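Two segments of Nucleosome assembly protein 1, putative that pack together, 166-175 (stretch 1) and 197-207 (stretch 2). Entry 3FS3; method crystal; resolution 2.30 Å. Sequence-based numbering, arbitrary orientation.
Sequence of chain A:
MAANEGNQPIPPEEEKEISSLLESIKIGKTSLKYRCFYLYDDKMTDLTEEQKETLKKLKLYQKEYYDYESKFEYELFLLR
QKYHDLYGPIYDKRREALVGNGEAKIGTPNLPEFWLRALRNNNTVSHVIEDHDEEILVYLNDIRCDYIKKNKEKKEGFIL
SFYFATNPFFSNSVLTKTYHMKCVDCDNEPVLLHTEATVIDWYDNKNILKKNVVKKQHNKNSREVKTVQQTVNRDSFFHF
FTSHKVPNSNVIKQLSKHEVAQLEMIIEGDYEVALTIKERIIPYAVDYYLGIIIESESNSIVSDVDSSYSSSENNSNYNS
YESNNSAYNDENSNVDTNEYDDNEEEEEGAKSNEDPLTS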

# COMPACT_ATOMS: atom_id res chain seq x y z
N THR A 166 -24.53 -19.04 20.12
CA THR A 166 -25.21 -18.66 21.34
C THR A 166 -24.13 -18.79 22.40
O THR A 166 -23.39 -19.77 22.42
N ASN A 167 -24.03 -17.79 23.27
CA ASN A 167 -22.98 -17.79 24.27
C ASN A 167 -23.44 -17.07 25.54
O ASN A 167 -24.37 -16.28 25.51
N PRO A 168 -22.77 -17.33 26.67
CA PRO A 168 -23.12 -16.71 27.96
C PRO A 168 -22.56 -15.31 28.21
O PRO A 168 -22.71 -14.77 29.31
N PHE A 169 -21.95 -14.72 27.20
CA PHE A 169 -21.35 -13.40 27.35
C PHE A 169 -22.20 -12.25 26.82
O PHE A 169 -22.36 -11.23 27.49
N PHE A 170 -22.73 -12.41 25.61
CA PHE A 170 -23.59 -11.39 25.03
C PHE A 170 -24.62 -12.06 24.13
O PHE A 170 -24.40 -13.18 23.68
N SER A 171 -25.73 -11.38 23.89
CA SER A 171 -26.80 -11.94 23.07
C SER A 171 -26.62 -11.78 21.57
O SER A 171 -27.19 -12.55 20.80
N ASN A 172 -25.84 -10.79 21.15
CA ASN A 172 -25.60 -10.53 19.73
C ASN A 172 -25.18 -11.80 19.00
O ASN A 172 -24.26 -12.49 19.44
N SER A 173 -25.85 -12.09 17.89
CA SER A 173 -25.48 -13.27 17.13
C SER A 173 -24.38 -12.84 16.16
O SER A 173 -23.68 -13.67 15.60
N VAL A 174 -24.24 -11.53 15.97
CA VAL A 174 -23.23 -10.98 15.07
C VAL A 174 -22.71 -9.61 15.52
O VAL A 174 -23.49 -8.74 15.89
N LEU A 175 -21.40 -9.43 15.48
CA LEU A 175 -20.80 -8.15 15.83
C LEU A 175 -20.09 -7.65 14.56
O LEU A 175 -19.26 -8.36 13.99
N ALA A 197 -19.35 0.58 14.99
CA ALA A 197 -19.31 -0.74 15.60
C ALA A 197 -20.64 -1.04 16.28
O ALA A 197 -21.27 -0.15 16.87
N THR A 198 -21.06 -2.29 16.20
CA THR A 198 -22.29 -2.69 16.85
C THR A 198 -22.06 -2.60 18.35
O THR A 198 -20.95 -2.80 18.83
N VAL A 199 -23.11 -2.26 19.09
CA VAL A 199 -23.04 -2.16 20.53
C VAL A 199 -23.25 -3.59 21.07
O VAL A 199 -24.24 -4.25 20.75
N ILE A 200 -22.30 -4.06 21.87
CA ILE A 200 -22.37 -5.40 22.42
C ILE A 200 -23.35 -5.47 23.57
O ILE A 200 -23.25 -4.70 24.52
N ASP A 201 -24.30 -6.39 23.50
CA ASP A 201 -25.27 -6.53 24.58
C ASP A 201 -24.80 -7.53 25.62
O ASP A 201 -25.29 -8.65 25.68
N TRP A 202 -23.84 -7.10 26.44
CA TRP A 202 -23.27 -7.97 27.47
C TRP A 202 -24.27 -8.44 28.51
O TRP A 202 -25.13 -7.68 28.96
N TYR A 203 -24.15 -9.71 28.91
CA TYR A 203 -25.03 -10.23 29.95
C TYR A 203 -24.46 -9.82 31.30
O TYR A 203 -23.30 -9.40 31.40
N ASP A 204 -25.28 -9.93 32.34
CA ASP A 204 -24.88 -9.54 33.69
C ASP A 204 -23.48 -10.04 34.10
O ASP A 204 -23.13 -11.20 33.87
N ASN A 205 -22.69 -9.14 34.68
CA ASN A 205 -21.33 -9.43 35.15
C ASN A 205 -20.36 -9.99 34.10
O ASN A 205 -19.24 -10.37 34.44
N LYS A 206 -20.77 -10.03 32.84
CA LYS A 206 -19.92 -10.59 31.79
C LYS A 206 -19.11 -9.57 31.00
O LYS A 206 -18.23 -9.95 30.24
N ASN A 207 -19.38 -8.29 31.18
CA ASN A 207 -18.64 -7.29 30.43
C ASN A 207 -17.17 -7.24 30.85
O ASN A 207 -16.81 -6.56 31.82

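Packing of side chains between stretches 166-175 and 197-207, which are joined backbone to backbone at a single bridge, F170 with W202. The apolar centre is built on F170, chi1 p (54°) and chi2 70°, whose CB leaves sideways and whose ring is shared by two partners. Its edge meets the face of the W202 six-membered ring, centroids 5.8 Å apart and planes at 82°, with F170 CD2 4.2 Å from W202 CZ3; the same F170 CD2 lies 3.6 Å from I200 CG2. W202 (m, chi2 98°) points away overall, yet its ring also reaches F169, W202 CZ3 to F169 CB being 4.3 Å. I200 (m, t) carries the apolar contact on to L175 (m, t), with I200 CD1 3.8 Å from L175 CD1. T198, chi1 t, points toward stretch 1 and sets its methyl CG2 3.8 Å from L175 CB. F169 (m) starts away from stretch 2, but its CD1 packs 3.7 Å from CG of K206, a lysine whose chi1 of -96° falls between wells. Y203 (m) points toward stretch 1 and lays its ring along the backbone there: carbonyl oxygens meet the ring edge, N167 O at 3.4 Å from Y203 CE2 and P168 O at 3.5 Å from Y203 CD2. N167 (p) ties its own loop together, its OD1 accepting hydrogen bonds from F169 N at 2.7 Å and F170 N at 2.9 Å. At the polar edge N172 (m, chi2 74°) points in and reads the opposing backbone through its amide: OD1 accepts D201 N at 2.7 Å, and ND2 donates to V199 O at 3.2 Å. Beyond it, water 1 links S171 (p) and D201 (m), 2.8 Å from S171 OG and donating to D201 OD2 at 2.6 Å; S171 OG also sits 3.4 Å from D201 CB.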

# COMPACT_ATOMS: atom_id res chain seq x y z
CB THR A 166 -26.34 -19.64 21.66
OG1 THR A 166 -27.29 -19.61 20.60
CG2 THR A 166 -27.01 -19.27 22.98
CB ASN A 167 -21.74 -17.13 23.67
CG ASN A 167 -21.92 -15.64 23.49
OD1 ASN A 167 -21.86 -14.89 24.46
ND2 ASN A 167 -22.18 -15.20 22.26
CB PRO A 168 -22.60 -17.74 28.97
CG PRO A 168 -21.34 -18.22 28.30
CD PRO A 168 -21.75 -18.38 26.84
CB PHE A 169 -19.97 -13.40 26.70
CG PHE A 169 -19.03 -14.36 27.34
CD1 PHE A 169 -18.41 -14.05 28.55
CD2 PHE A 169 -18.78 -15.60 26.76
CE1 PHE A 169 -17.57 -14.96 29.19
CE2 PHE A 169 -17.94 -16.52 27.39
CZ PHE A 169 -17.34 -16.20 28.61
CB PHE A 170 -22.77 -10.34 24.26
CG PHE A 170 -21.85 -10.91 23.22
CD1 PHE A 170 -22.36 -11.49 22.06
CD2 PHE A 170 -20.47 -10.83 23.39
CE1 PHE A 170 -21.50 -11.97 21.08
CE2 PHE A 170 -19.60 -11.31 22.41
CZ PHE A 170 -20.12 -11.88 21.25
CB SER A 171 -28.14 -11.32 23.48
OG SER A 171 -28.10 -9.90 23.35
CB ASN A 172 -24.50 -9.49 19.54
CG ASN A 172 -24.68 -8.28 20.42
OD1 ASN A 172 -24.44 -8.34 21.63
ND2 ASN A 172 -25.10 -7.17 19.83
CB SER A 173 -26.68 -13.82 16.35
OG SER A 173 -26.97 -13.01 15.23
CB VAL A 174 -23.77 -10.79 13.64
CG1 VAL A 174 -22.67 -10.26 12.74
CG2 VAL A 174 -24.32 -12.10 13.10
CB LEU A 175 -19.77 -8.30 16.97
CG LEU A 175 -20.27 -8.74 18.35
CD1 LEU A 175 -19.13 -8.61 19.35
CD2 LEU A 175 -21.46 -7.88 18.78
CB ALA A 197 -18.18 -0.82 16.59
CB THR A 198 -22.68 -4.14 16.46
OG1 THR A 198 -23.44 -4.75 17.52
CG2 THR A 198 -21.46 -4.95 16.18
CB VAL A 199 -24.13 -1.20 21.08
CG1 VAL A 199 -25.46 -1.53 20.44
CG2 VAL A 199 -24.25 -1.33 22.59
CB ILE A 200 -20.98 -5.85 22.92
CG1 ILE A 200 -19.96 -5.75 21.78
CG2 ILE A 200 -21.05 -7.28 23.47
CD1 ILE A 200 -18.53 -6.09 22.19
CB ASP A 201 -26.63 -6.94 24.02
CG ASP A 201 -27.22 -5.88 23.11
OD1 ASP A 201 -27.26 -4.71 23.54
OD2 ASP A 201 -27.62 -6.21 21.97
CB TRP A 202 -22.13 -7.25 28.21
CG TRP A 202 -20.96 -6.83 27.36
CD1 TRP A 202 -20.74 -5.59 26.84
CD2 TRP A 202 -19.85 -7.64 26.97
NE1 TRP A 202 -19.54 -5.57 26.15
CE2 TRP A 202 -18.97 -6.82 26.22
CE3 TRP A 202 -19.49 -8.98 27.19
CZ2 TRP A 202 -17.77 -7.29 25.68
CZ3 TRP A 202 -18.30 -9.45 26.65
CH2 TRP A 202 -17.45 -8.61 25.91
CB TYR A 203 -25.12 -11.75 29.88
CG TYR A 203 -25.95 -12.27 28.72
CD1 TYR A 203 -27.28 -11.87 28.56
CD2 TYR A 203 -25.42 -13.20 27.83
CE1 TYR A 203 -28.08 -12.41 27.54
CE2 TYR A 203 -26.20 -13.73 26.81
CZ TYR A 203 -27.52 -13.35 26.67
OH TYR A 203 -28.29 -13.93 25.69
CB ASP A 204 -25.94 -10.03 34.68
CG ASP A 204 -25.92 -9.25 35.98
OD1 ASP A 204 -25.47 -8.09 35.97
OD2 ASP A 204 -26.36 -9.81 37.00
CB ASN A 205 -21.36 -10.40 36.33
CG ASN A 205 -22.19 -9.89 37.48
OD1 ASN A 205 -21.96 -8.78 37.98
ND2 ASN A 205 -23.16 -10.69 37.92
CB LYS A 206 -20.77 -11.42 30.82
CG LYS A 206 -20.82 -12.92 31.08
CD LYS A 206 -21.40 -13.30 32.43
CE LYS A 206 -20.31 -13.46 33.49
NZ LYS A 206 -19.33 -14.54 33.14
CB ASN A 207 -19.30 -5.92 30.61
CG ASN A 207 -18.73 -4.87 29.67
OD1 ASN A 207 -17.85 -5.15 28.85
ND2 ASN A 207 -19.23 -3.65 29.78
O HOH W 1 -28.14 -8.51 20.96